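Local coordinates for succinate-semialdehyde dehydrogenase (NAD(P)(+)) (Marinobacter aquaeolei, PDB 3RH9), which probably oxidises succinate semialdehyde to succinate with NAD(P)+ as cofactor, as a member of the aldehyde dehydrogenase family, at residues 78-83 against 115-120; 86-91 against 109-114; 74-79 against 201-206; 165-170 against 463-468. One frame throughout, in Å; residues are numbered along the deposited sequence.

Contact 1 (78-83 against 115-120)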
loop_
_atom_site.group_PDB
_atom_site.type_symbol
_atom_site.label_atom_id
_atom_site.label_comp_id
_atom_site.label_asym_id
_atom_site.label_seq_id
_atom_site.Cartn_x
_atom_site.Cartn_y
_atom_site.Cartn_z
ATOM N N GLU A 78 0.032 11.189 -24.541
ATOM C CA GLU A 78 -0.518 12.278 -25.348
ATOM C C GLU A 78 -1.339 11.755 -26.521
ATOM O O GLU A 78 -2.454 12.232 -26.765
ATOM C CB GLU A 78 0.591 13.204 -25.835
ATOM C CG GLU A 78 0.948 14.308 -24.852
ATOM C CD GLU A 78 2.327 14.913 -25.120
ATOM O OE1 GLU A 78 2.985 14.541 -26.127
ATOM O OE2 GLU A 78 2.754 15.760 -24.305
ATOM N N ASP A 79 -0.783 10.775 -27.235
ATOM C CA ASP A 79 -1.486 10.118 -28.323
ATOM C C ASP A 79 -2.781 9.448 -27.837
ATOM O O ASP A 79 -3.832 9.622 -28.441
ATOM C CB ASP A 79 -0.586 9.087 -29.021
ATOM C CG ASP A 79 0.513 9.724 -29.872
ATOM O OD1 ASP A 79 0.546 10.976 -30.001
ATOM O OD2 ASP A 79 1.350 8.952 -30.418
ATOM N N ILE A 80 -2.704 8.675 -26.758
ATOM C CA ILE A 80 -3.900 8.040 -26.217
ATOM C C ILE A 80 -4.953 9.076 -25.814
ATOM O O ILE A 80 -6.126 8.931 -26.134
ATOM C CB ILE A 80 -3.586 7.129 -25.025
ATOM C CG1 ILE A 80 -2.778 5.910 -25.486
ATOM C CG2 ILE A 80 -4.857 6.670 -24.365
ATOM C CD1 ILE A 80 -2.107 5.145 -24.358
ATOM N N ARG A 81 -4.528 10.132 -25.132
ATOM C CA ARG A 81 -5.458 11.178 -24.724
ATOM C C ARG A 81 -6.172 11.789 -25.927
ATOM O O ARG A 81 -7.359 12.123 -25.852
ATOM C CB ARG A 81 -4.743 12.262 -23.919
ATOM C CG ARG A 81 -5.555 13.528 -23.714
ATOM C CD ARG A 81 -5.078 14.622 -24.635
ATOM N NE ARG A 81 -3.910 15.309 -24.093
ATOM C CZ ARG A 81 -2.920 15.812 -24.831
ATOM N NH1 ARG A 81 -2.941 15.691 -26.153
ATOM N NH2 ARG A 81 -1.900 16.429 -24.241
ATOM N N ASP A 82 -5.441 11.926 -27.030
ATOM C CA ASP A 82 -5.984 12.451 -28.272
ATOM C C ASP A 82 -6.855 11.411 -28.966
ATOM O O ASP A 82 -7.910 11.740 -29.506
ATOM C CB ASP A 82 -4.853 12.884 -29.214
ATOM C CG ASP A 82 -4.130 14.139 -28.734
ATOM O OD1 ASP A 82 -4.644 14.800 -27.806
ATOM O OD2 ASP A 82 -3.047 14.460 -29.285
ATOM N N GLY A 83 -6.409 10.159 -28.966
ATOM C CA GLY A 83 -7.196 9.069 -29.518
ATOM C C GLY A 83 -8.573 8.958 -28.867
ATOM O O GLY A 83 -9.592 8.832 -29.548
ATOM N N GLY A 115 -8.709 12.898 -19.663
ATOM C CA GLY A 115 -8.052 13.873 -18.810
ATOM C C GLY A 115 -7.056 13.248 -17.851
ATOM O O GLY A 115 -6.230 13.941 -17.242
ATOM N N PHE A 116 -7.144 11.933 -17.700
ATOM C CA PHE A 116 -6.186 11.220 -16.875
ATOM C C PHE A 116 -4.889 11.097 -17.639
ATOM O O PHE A 116 -3.794 11.310 -17.109
ATOM C CB PHE A 116 -6.729 9.848 -16.477
ATOM C CG PHE A 116 -7.717 9.915 -15.362
ATOM C CD1 PHE A 116 -7.287 10.105 -14.055
ATOM C CD2 PHE A 116 -9.082 9.835 -15.613
ATOM C CE1 PHE A 116 -8.188 10.189 -13.018
ATOM C CE2 PHE A 116 -9.996 9.919 -14.567
ATOM C CZ PHE A 116 -9.543 10.103 -13.267
ATOM N N PHE A 117 -5.032 10.769 -18.909
ATOM C CA PHE A 117 -3.894 10.670 -19.792
ATOM C C PHE A 117 -3.250 12.030 -19.973
ATOM O O PHE A 117 -2.029 12.156 -19.995
ATOM C CB PHE A 117 -4.327 10.048 -21.111
ATOM C CG PHE A 117 -4.496 8.568 -21.025
ATOM C CD1 PHE A 117 -5.743 8.012 -20.900
ATOM C CD2 PHE A 117 -3.392 7.732 -21.025
ATOM C CE1 PHE A 117 -5.889 6.642 -20.810
ATOM C CE2 PHE A 117 -3.530 6.373 -20.927
ATOM C CZ PHE A 117 -4.773 5.823 -20.824
ATOM N N ASP A 118 -4.075 13.058 -20.081
ATOM C CA ASP A 118 -3.546 14.394 -20.211
ATOM C C ASP A 118 -2.772 14.732 -18.957
ATOM O O ASP A 118 -1.666 15.255 -19.015
ATOM C CB ASP A 118 -4.658 15.425 -20.426
ATOM C CG ASP A 118 -4.107 16.802 -20.774
ATOM O OD1 ASP A 118 -3.251 16.909 -21.687
ATOM O OD2 ASP A 118 -4.515 17.780 -20.125
ATOM N N TYR A 119 -3.355 14.422 -17.812
ATOM C CA TYR A 119 -2.763 14.865 -16.578
ATOM C C TYR A 119 -1.446 14.138 -16.347
ATOM O O TYR A 119 -0.483 14.718 -15.847
ATOM C CB TYR A 119 -3.717 14.677 -15.411
ATOM C CG TYR A 119 -3.041 14.982 -14.115
ATOM C CD1 TYR A 119 -2.365 13.987 -13.422
ATOM C CD2 TYR A 119 -3.040 16.276 -13.596
ATOM C CE1 TYR A 119 -1.720 14.269 -12.240
ATOM C CE2 TYR A 119 -2.394 16.567 -12.400
ATOM C CZ TYR A 119 -1.735 15.556 -11.736
ATOM O OH TYR A 119 -1.096 15.818 -10.554
ATOM N N CYS A 120 -1.395 12.873 -16.739
ATOM C CA CYS A 120 -0.173 12.090 -16.591
ATOM C C CYS A 120 0.934 12.500 -17.547
ATOM O O CYS A 120 2.114 12.383 -17.224
ATOM C CB CYS A 120 -0.472 10.604 -16.737
ATOM S SG CYS A 120 -1.060 9.894 -15.211
#
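R81 reaches across to D118 side-on, with NE and NH2 both settling on a single carboxylate oxygen. NE lies 3.0 Å and NH2 2.9 Å from D118 OD1, and together they form a salt bridge between two antiparallel helices of the aldehyde dehydrogenase fold, 70-86 and 103-123. Over 78-83 and 115-120 the axes run at 156° and approach to 8.1 Å. NE approaches OD1 from above the carboxylate plane, whereas NH2 meets it nearly end-on to the C-O bond, and the guanidinium and carboxylate planes are turned 59° apart. The remaining nitrogen, NH1, is taken by D82 OD1 of the same helix, and D118 OD2 pairs with K122, so the charges form a chain along the partly exposed side of the interface. Below them R81 CB rests 3.6 Å from F117 CB, where the two backbones lie nearest. Deeper still the contact turns apolar, with F193 of helix 188-197 covering I80 and F117. I80 carries its CG2 branch anti to the backbone N (the CG1 branch has chi1 -68°), and that methyl sits almost on the normal of the F117 ring, a CH-pi contact with CG2 3.5 Å from the ring centroid.

Contact 2 (86-91 against 109-114)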
loop_
_atom_site.group_PDB
_atom_site.type_symbol
_atom_site.label_atom_id
_atom_site.label_comp_id
_atom_site.label_asym_id
_atom_site.label_seq_id
_atom_site.Cartn_x
_atom_site.Cartn_y
_atom_site.Cartn_z
ATOM N N GLU A 86 -10.900 11.856 -29.950
ATOM C CA GLU A 86 -11.301 11.721 -31.344
ATOM C C GLU A 86 -12.389 10.694 -31.556
ATOM O O GLU A 86 -13.287 10.895 -32.367
ATOM C CB GLU A 86 -10.118 11.297 -32.189
ATOM C CG GLU A 86 -9.017 12.302 -32.224
ATOM C CD GLU A 86 -7.887 11.810 -33.068
ATOM O OE1 GLU A 86 -8.182 11.087 -34.042
ATOM O OE2 GLU A 86 -6.716 12.129 -32.752
ATOM N N ASN A 87 -12.287 9.569 -30.860
ATOM C CA ASN A 87 -13.241 8.494 -31.046
ATOM C C ASN A 87 -14.251 8.520 -29.930
ATOM O O ASN A 87 -14.758 7.486 -29.506
ATOM C CB ASN A 87 -12.525 7.154 -31.113
ATOM C CG ASN A 87 -11.440 7.143 -32.159
ATOM O OD1 ASN A 87 -11.620 6.603 -33.251
ATOM N ND2 ASN A 87 -10.314 7.766 -31.843
ATOM N N ARG A 88 -14.544 9.730 -29.479
ATOM C CA ARG A 88 -15.360 9.964 -28.304
ATOM C C ARG A 88 -16.844 9.643 -28.515
ATOM O O ARG A 88 -17.564 9.317 -27.572
ATOM C CB ARG A 88 -15.158 11.416 -27.859
ATOM C CG ARG A 88 -16.390 12.104 -27.366
ATOM C CD ARG A 88 -16.224 13.601 -27.371
ATOM N NE ARG A 88 -17.545 14.191 -27.468
ATOM C CZ ARG A 88 -18.319 14.494 -26.430
ATOM N NH1 ARG A 88 -17.892 14.299 -25.183
ATOM N NH2 ARG A 88 -19.527 15.011 -26.641
ATOM N N GLU A 89 -17.308 9.709 -29.752
ATOM C CA GLU A 89 -18.719 9.484 -29.987
ATOM C C GLU A 89 -19.031 8.022 -30.277
ATOM O O GLU A 89 -20.097 7.529 -29.897
ATOM C CB GLU A 89 -19.242 10.406 -31.089
ATOM C CG GLU A 89 -20.489 9.907 -31.788
ATOM C CD GLU A 89 -21.065 10.927 -32.746
ATOM O OE1 GLU A 89 -20.891 12.140 -32.495
ATOM O OE2 GLU A 89 -21.700 10.516 -33.743
ATOM N N GLU A 90 -18.105 7.321 -30.926
ATOM C CA GLU A 90 -18.321 5.905 -31.247
ATOM C C GLU A 90 -18.033 4.981 -30.065
ATOM O O GLU A 90 -18.610 3.891 -29.952
ATOM C CB GLU A 90 -17.495 5.483 -32.463
ATOM C CG GLU A 90 -17.547 3.994 -32.764
ATOM C CD GLU A 90 -18.935 3.498 -33.164
ATOM O OE1 GLU A 90 -19.090 2.279 -33.408
ATOM O OE2 GLU A 90 -19.874 4.323 -33.243
ATOM N N ILE A 91 -17.131 5.413 -29.189
ATOM C CA ILE A 91 -16.869 4.677 -27.957
ATOM C C ILE A 91 -18.043 4.915 -27.015
ATOM O O ILE A 91 -18.569 3.984 -26.414
ATOM C CB ILE A 91 -15.550 5.107 -27.313
ATOM C CG1 ILE A 91 -14.381 4.633 -28.167
ATOM C CG2 ILE A 91 -15.441 4.556 -25.909
ATOM C CD1 ILE A 91 -13.067 5.156 -27.730
ATOM N N GLU A 109 -17.947 10.437 -20.500
ATOM C CA GLU A 109 -17.064 9.547 -19.748
ATOM C C GLU A 109 -15.764 9.365 -20.507
ATOM O O GLU A 109 -14.686 9.232 -19.917
ATOM C CB GLU A 109 -17.697 8.177 -19.463
ATOM C CG GLU A 109 -16.741 7.230 -18.674
ATOM C CD GLU A 109 -17.306 5.825 -18.407
ATOM O OE1 GLU A 109 -18.545 5.661 -18.406
ATOM O OE2 GLU A 109 -16.510 4.878 -18.185
ATOM N N VAL A 110 -15.870 9.362 -21.829
ATOM C CA VAL A 110 -14.700 9.305 -22.686
ATOM C C VAL A 110 -13.879 10.570 -22.490
ATOM O O VAL A 110 -12.659 10.510 -22.457
ATOM C CB VAL A 110 -15.099 9.147 -24.143
ATOM C CG1 VAL A 110 -13.889 9.261 -25.015
ATOM C CG2 VAL A 110 -15.780 7.813 -24.343
ATOM N N ASP A 111 -14.549 11.706 -22.326
ATOM C CA ASP A 111 -13.850 12.963 -22.092
ATOM C C ASP A 111 -13.088 12.879 -20.783
ATOM O O ASP A 111 -11.894 13.195 -20.695
ATOM C CB ASP A 111 -14.835 14.122 -22.010
ATOM C CG ASP A 111 -15.392 14.517 -23.367
ATOM O OD1 ASP A 111 -14.905 13.980 -24.391
ATOM O OD2 ASP A 111 -16.307 15.373 -23.403
ATOM N N TYR A 112 -13.814 12.448 -19.763
ATOM C CA TYR A 112 -13.274 12.260 -18.436
ATOM C C TYR A 112 -12.028 11.348 -18.431
ATOM O O TYR A 112 -11.016 11.659 -17.788
ATOM C CB TYR A 112 -14.379 11.672 -17.584
ATOM C CG TYR A 112 -13.990 11.359 -16.180
ATOM C CD1 TYR A 112 -13.910 12.362 -15.221
ATOM C CD2 TYR A 112 -13.735 10.057 -15.798
ATOM C CE1 TYR A 112 -13.574 12.077 -13.917
ATOM C CE2 TYR A 112 -13.401 9.757 -14.497
ATOM C CZ TYR A 112 -13.320 10.770 -13.562
ATOM O OH TYR A 112 -12.975 10.462 -12.272
ATOM N N ALA A 113 -12.117 10.226 -19.146
ATOM C CA ALA A 113 -11.003 9.290 -19.292
ATOM C C ALA A 113 -9.783 9.954 -19.922
ATOM O O ALA A 113 -8.638 9.660 -19.563
ATOM C CB ALA A 113 -11.426 8.087 -20.135
ATOM N N ALA A 114 -10.036 10.850 -20.871
ATOM C CA ALA A 114 -8.961 11.487 -21.617
ATOM C C ALA A 114 -8.103 12.358 -20.717
ATOM O O ALA A 114 -6.923 12.534 -20.973
ATOM C CB ALA A 114 -9.531 12.301 -22.758
#
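The salt bridge from R88 to D111 is made by one nitrogen, NH1, which comes within 2.6 Å of D111 OD2. It ties the first turn of helix 88-99 to helix 103-123, among the helices that pack together in the N-terminal part of the aldehyde dehydrogenase fold. The same NH1 is 3.1 Å from D111 OD1; the planes of guanidinium and carboxylate are 21° apart, but OD2 meets the guanidinium obliquely, so this is a charge contact, not a flat two-bond pairing. The extended R88 chain passes the acid, its CD 3.3 Å from D111 OD1. A leucine in place of R88 would probably leave D111 without this cationic partner and its carboxylate freer to turn. Helix 88-99 follows helix 70-86, and N87 sits at the break, its ND2 bonded back to G83 O. Beneath, V110 divides its two methyls between neighbours one helical turn apart: CG1, anti to the backbone N (chi1 173°), lies under the root of R88, 3.8 Å from its CB, while CG2 goes to I91. L84 of helix 70-86 also packs on V110. The I91 and V110 side chains cross at about a right angle, meeting CG2 to CG2 at 3.6 Å.

Contact 3 (74-79 against 201-206)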
loop_
_atom_site.group_PDB
_atom_site.type_symbol
_atom_site.label_atom_id
_atom_site.label_comp_id
_atom_site.label_asym_id
_atom_site.label_seq_id
_atom_site.Cartn_x
_atom_site.Cartn_y
_atom_site.Cartn_z
ATOM N N ARG A 74 5.782 9.904 -22.610
ATOM C CA ARG A 74 4.983 11.126 -22.687
ATOM C C ARG A 74 4.159 11.192 -23.977
ATOM O O ARG A 74 3.000 11.599 -23.961
ATOM C CB ARG A 74 5.917 12.327 -22.554
ATOM C CG ARG A 74 5.333 13.677 -22.833
ATOM C CD ARG A 74 6.361 14.719 -22.439
ATOM N NE ARG A 74 5.993 15.301 -21.167
ATOM C CZ ARG A 74 6.841 15.633 -20.203
ATOM N NH1 ARG A 74 8.146 15.438 -20.343
ATOM N NH2 ARG A 74 6.360 16.145 -19.081
ATOM N N LYS A 75 4.758 10.766 -25.082
ATOM C CA LYS A 75 4.094 10.762 -26.379
ATOM C C LYS A 75 2.944 9.748 -26.435
ATOM O O LYS A 75 1.889 10.040 -27.017
ATOM C CB LYS A 75 5.114 10.496 -27.499
ATOM C CG LYS A 75 4.583 10.706 -28.910
ATOM C CD LYS A 75 3.931 12.092 -29.043
ATOM C CE LYS A 75 3.978 12.639 -30.479
ATOM N NZ LYS A 75 3.349 11.711 -31.466
ATOM N N TRP A 76 3.146 8.568 -25.841
ATOM C CA TRP A 76 2.081 7.560 -25.745
ATOM C C TRP A 76 0.832 8.133 -25.070
ATOM O O TRP A 76 -0.276 8.050 -25.596
ATOM C CB TRP A 76 2.517 6.376 -24.893
ATOM C CG TRP A 76 3.728 5.664 -25.326
ATOM C CD1 TRP A 76 4.276 5.668 -26.557
ATOM C CD2 TRP A 76 4.530 4.778 -24.525
ATOM N NE1 TRP A 76 5.387 4.867 -26.582
ATOM C CE2 TRP A 76 5.564 4.304 -25.346
ATOM C CE3 TRP A 76 4.473 4.347 -23.191
ATOM C CZ2 TRP A 76 6.547 3.415 -24.880
ATOM C CZ3 TRP A 76 5.446 3.463 -22.728
ATOM C CH2 TRP A 76 6.465 3.006 -23.570
ATOM N N LEU A 77 1.027 8.671 -23.869
ATOM C CA LEU A 77 -0.056 9.257 -23.098
ATOM C C LEU A 77 -0.758 10.298 -23.945
ATOM O O LEU A 77 -1.987 10.288 -24.072
ATOM C CB LEU A 77 0.481 9.888 -21.806
ATOM C CG LEU A 77 1.230 8.932 -20.867
ATOM C CD1 LEU A 77 1.980 9.647 -19.764
ATOM C CD2 LEU A 77 0.251 7.936 -20.292
ATOM N N GLU A 78 0.032 11.189 -24.541
ATOM C CA GLU A 78 -0.518 12.278 -25.348
ATOM C C GLU A 78 -1.339 11.755 -26.521
ATOM O O GLU A 78 -2.454 12.232 -26.765
ATOM C CB GLU A 78 0.591 13.204 -25.835
ATOM C CG GLU A 78 0.948 14.308 -24.852
ATOM C CD GLU A 78 2.327 14.913 -25.120
ATOM O OE1 GLU A 78 2.985 14.541 -26.127
ATOM O OE2 GLU A 78 2.754 15.760 -24.305
ATOM N N ASP A 79 -0.783 10.775 -27.235
ATOM C CA ASP A 79 -1.486 10.118 -28.323
ATOM C C ASP A 79 -2.781 9.448 -27.837
ATOM O O ASP A 79 -3.832 9.622 -28.441
ATOM C CB ASP A 79 -0.586 9.087 -29.021
ATOM C CG ASP A 79 0.513 9.724 -29.872
ATOM O OD1 ASP A 79 0.546 10.976 -30.001
ATOM O OD2 ASP A 79 1.350 8.952 -30.418
ATOM N N ASP A 201 1.256 2.975 -32.426
ATOM C CA ASP A 201 2.661 2.610 -32.356
ATOM C C ASP A 201 3.207 2.449 -30.936
ATOM O O ASP A 201 4.332 2.851 -30.645
ATOM C CB ASP A 201 3.500 3.637 -33.110
ATOM C CG ASP A 201 4.139 3.061 -34.356
ATOM O OD1 ASP A 201 4.267 1.810 -34.444
ATOM O OD2 ASP A 201 4.513 3.865 -35.243
ATOM N N LEU A 202 2.408 1.862 -30.055
ATOM C CA LEU A 202 2.895 1.460 -28.748
ATOM C C LEU A 202 3.818 0.269 -28.964
ATOM O O LEU A 202 3.648 -0.471 -29.935
ATOM C CB LEU A 202 1.725 1.055 -27.852
ATOM C CG LEU A 202 1.000 2.166 -27.083
ATOM C CD1 LEU A 202 1.050 3.508 -27.817
ATOM C CD2 LEU A 202 -0.449 1.768 -26.771
ATOM N N PRO A 203 4.805 0.081 -28.069
ATOM C CA PRO A 203 5.650 -1.126 -28.094
ATOM C C PRO A 203 4.839 -2.423 -27.963
ATOM O O PRO A 203 3.904 -2.497 -27.170
ATOM C CB PRO A 203 6.551 -0.953 -26.863
ATOM C CG PRO A 203 6.563 0.522 -26.598
ATOM C CD PRO A 203 5.246 1.067 -27.063
ATOM N N ASP A 204 5.199 -3.439 -28.734
ATOM C CA ASP A 204 4.558 -4.739 -28.615
ATOM C C ASP A 204 4.674 -5.265 -27.180
ATOM O O ASP A 204 5.768 -5.536 -26.697
ATOM C CB ASP A 204 5.176 -5.748 -29.600
ATOM C CG ASP A 204 4.593 -5.648 -31.008
ATOM O OD1 ASP A 204 3.771 -4.739 -31.250
ATOM O OD2 ASP A 204 4.957 -6.478 -31.880
ATOM N N GLY A 205 3.542 -5.418 -26.507
ATOM C CA GLY A 205 3.527 -5.911 -25.143
ATOM C C GLY A 205 3.219 -4.871 -24.073
ATOM O O GLY A 205 3.025 -5.244 -22.926
HETATM N N MSE A 206 3.178 -3.580 -24.410
HETATM C CA MSE A 206 2.918 -2.566 -23.384
HETATM C C MSE A 206 1.493 -2.637 -22.847
HETATM O O MSE A 206 1.250 -2.395 -21.660
HETATM C CB MSE A 206 3.195 -1.163 -23.893
HETATM C CG MSE A 206 4.641 -0.782 -23.839
HETATM SE SE MSE A 206 5.428 -0.686 -22.024
HETATM C CE MSE A 206 4.024 0.343 -21.126
#
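W76 holds CG anti to its own carbonyl carbon (chi1 -58°), a setting that carries the indole off helix 70-86 and against P203 and M206 of the 201-206 loop. M206, a selenomethionine, folds its chain at chi2 (-64°) and chi3 to bring its end to the same indole. P203 comes head-on toward W76, its CD over the same side of the ring plane as the selenium, offset toward the rim, with CG 3.4 Å from W76 CZ2. The M206 methyl CE lies 3.8 Å from W76 CZ3, and SE stands obliquely to the six-membered ring, 5.0 Å from its centroid, a Met-aromatic contact. At the pyrrole end L202 CD1 is 4.1 Å from W76 CD1. Substituting an alanine for W76 is likely to leave P203 and M206 facing a gap and the selenium-bearing chain without its aromatic partner. W68, edge-to-face with W76 and touching P203, closes the ring in further, while L172 of helix 162-174 lies against both W76 and M206. A type II beta turn from P203 to M206 shapes the loop and leads into strand 207-209, outermost within this chain in the largely parallel sheet typical of the dinucleotide-binding domain.

Contact 4 (165-170 against 463-468)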
loop_
_atom_site.group_PDB
_atom_site.type_symbol
_atom_site.label_atom_id
_atom_site.label_comp_id
_atom_site.label_asym_id
_atom_site.label_seq_id
_atom_site.Cartn_x
_atom_site.Cartn_y
_atom_site.Cartn_z
ATOM N N ALA A 165 -8.897 4.087 -17.495
ATOM C CA ALA A 165 -8.130 5.290 -17.821
ATOM C C ALA A 165 -7.288 5.755 -16.641
ATOM O O ALA A 165 -6.158 6.216 -16.821
ATOM C CB ALA A 165 -9.048 6.402 -18.285
ATOM N N LYS A 166 -7.849 5.636 -15.437
ATOM C CA LYS A 166 -7.142 5.995 -14.213
ATOM C C LYS A 166 -5.929 5.095 -14.028
ATOM O O LYS A 166 -4.863 5.543 -13.615
ATOM C CB LYS A 166 -8.045 5.866 -12.978
ATOM C CG LYS A 166 -9.306 6.739 -12.975
ATOM C CD LYS A 166 -10.228 6.338 -11.821
ATOM C CE LYS A 166 -11.357 7.341 -11.608
ATOM N NZ LYS A 166 -12.185 7.047 -10.376
ATOM N N LYS A 167 -6.087 3.818 -14.329
ATOM C CA LYS A 167 -5.028 2.876 -14.029
ATOM C C LYS A 167 -3.929 2.902 -15.079
ATOM O O LYS A 167 -2.755 2.788 -14.755
ATOM C CB LYS A 167 -5.582 1.456 -13.876
ATOM C CG LYS A 167 -6.628 1.298 -12.801
ATOM C CD LYS A 167 -6.971 -0.173 -12.578
ATOM C CE LYS A 167 -8.095 -0.319 -11.570
ATOM N NZ LYS A 167 -7.719 0.246 -10.246
ATOM N N LEU A 168 -4.316 3.048 -16.339
ATOM C CA LEU A 168 -3.379 2.859 -17.436
ATOM C C LEU A 168 -2.527 4.096 -17.670
ATOM O O LEU A 168 -1.354 3.991 -17.990
ATOM C CB LEU A 168 -4.112 2.447 -18.702
ATOM C CG LEU A 168 -3.198 2.049 -19.857
ATOM C CD1 LEU A 168 -2.022 1.234 -19.337
ATOM C CD2 LEU A 168 -3.968 1.305 -20.961
ATOM N N SER A 169 -3.116 5.267 -17.488
ATOM C CA SER A 169 -2.360 6.510 -17.530
ATOM C C SER A 169 -1.208 6.524 -16.523
ATOM O O SER A 169 -0.115 7.001 -16.831
ATOM C CB SER A 169 -3.278 7.692 -17.282
ATOM O OG SER A 169 -4.062 7.472 -16.125
ATOM N N ALA A 170 -1.441 6.009 -15.318
ATOM C CA ALA A 170 -0.380 5.955 -14.303
ATOM C C ALA A 170 0.630 4.845 -14.598
ATOM O O ALA A 170 1.825 5.033 -14.450
ATOM C CB ALA A 170 -0.961 5.808 -12.900
ATOM N N GLY A 463 -4.607 2.595 -1.389
ATOM C CA GLY A 463 -3.942 3.368 -2.417
ATOM C C GLY A 463 -4.824 4.451 -3.000
ATOM O O GLY A 463 -6.017 4.537 -2.692
ATOM N N ARG A 464 -4.222 5.277 -3.850
ATOM C CA ARG A 464 -4.890 6.429 -4.439
ATOM C C ARG A 464 -4.653 6.473 -5.934
ATOM O O ARG A 464 -3.562 6.167 -6.408
ATOM C CB ARG A 464 -4.348 7.725 -3.830
ATOM C CG ARG A 464 -4.701 7.946 -2.364
ATOM C CD ARG A 464 -6.211 8.004 -2.138
ATOM N NE ARG A 464 -6.484 8.214 -0.727
ATOM C CZ ARG A 464 -6.740 7.246 0.151
ATOM N NH1 ARG A 464 -6.798 5.969 -0.225
ATOM N NH2 ARG A 464 -6.944 7.570 1.422
ATOM N N GLU A 465 -5.677 6.864 -6.678
ATOM C CA GLU A 465 -5.540 7.095 -8.105
ATOM C C GLU A 465 -5.749 8.577 -8.344
ATOM O O GLU A 465 -6.523 9.220 -7.640
ATOM C CB GLU A 465 -6.569 6.282 -8.883
ATOM C CG GLU A 465 -6.369 4.781 -8.767
ATOM C CD GLU A 465 -7.387 3.969 -9.571
ATOM O OE1 GLU A 465 -8.554 4.435 -9.691
ATOM O OE2 GLU A 465 -7.023 2.867 -10.063
ATOM N N GLY A 466 -5.063 9.117 -9.342
ATOM C CA GLY A 466 -5.164 10.529 -9.665
ATOM C C GLY A 466 -4.210 11.390 -8.857
ATOM O O GLY A 466 -3.681 10.965 -7.824
ATOM N N GLY A 467 -3.989 12.608 -9.334
ATOM C CA GLY A 467 -3.037 13.506 -8.713
ATOM C C GLY A 467 -1.643 12.911 -8.655
ATOM O O GLY A 467 -1.331 11.959 -9.354
ATOM N N LEU A 468 -0.812 13.474 -7.794
ATOM C CA LEU A 468 0.555 13.024 -7.604
ATOM C C LEU A 468 0.629 11.597 -7.143
ATOM O O LEU A 468 1.282 10.775 -7.766
ATOM C CB LEU A 468 1.223 13.854 -6.523
ATOM C CG LEU A 468 2.744 13.789 -6.593
ATOM C CD1 LEU A 468 3.216 14.892 -7.540
ATOM C CD2 LEU A 468 3.383 13.926 -5.196
#
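Segment 463-468, a loop running into helix 467-471, brings E465 alongside helix 162-174, its CA 6.4 Å from that of K166, and G463 and G466 flank this part of the loop with backbone angles that call for glycine. E465 starts out toward the helix and reaches it on an extended chain, CG anti to the carbonyl carbon (chi1 -65°), and presents one carboxylate oxygen to each of two lysines. K167 takes OE2: its NZ lies 2.7 Å away, on the syn side and 28° out of the carboxylate plane, in a salt bridge. A bend at the last torsion of K167 (chi4 -61°) turns the ammonium back onto the oxygen. S231 OG and T233 OG1 also bond NZ, giving this buried ammonium three oxygen partners. The extended K166 chain instead lies across OE1 by its methylenes, CD at 3.3 Å and CB at 3.6 Å from that atom, while its NZ runs on past to 4.5 Å, beyond a salt bridge; Y112 and F116 of helix 103-123 line its course. On the loop side, E465 bonds through its backbone to F454. E465 OE1 also lies close to OE2 of E256, the predicted active-site glutamate. A lysine and a second glutamate behind the general-base glutamate are known from aldehyde dehydrogenases, and K167 with E465 is consistent with that second shell of the catalytic site.

How the contacts relate
Contact 4 is the fully buried one, its centre about 11 Å from the centre of the chain and beside the predicted active site; the other three are partly buried, their centres about 16 to 23 Å from it, and lie away from that site. Contacts 1 and 2 both use helix 103-123 and share a pattern, an arginine-aspartate bridge above an apolar layer, whereas contact 3 is held by apolar and selenium-aromatic packing alone. Contacts 1 and 3 overlap on helix 70-86, where L77 packs on F117. The inner side of helix 103-123 joins contacts 1 and 2 to contact 4: F116 lies on K166, and A113 on A165. The charged pairs of contacts 1 and 2 lie on partly exposed residues, that of contact 4 on buried ones.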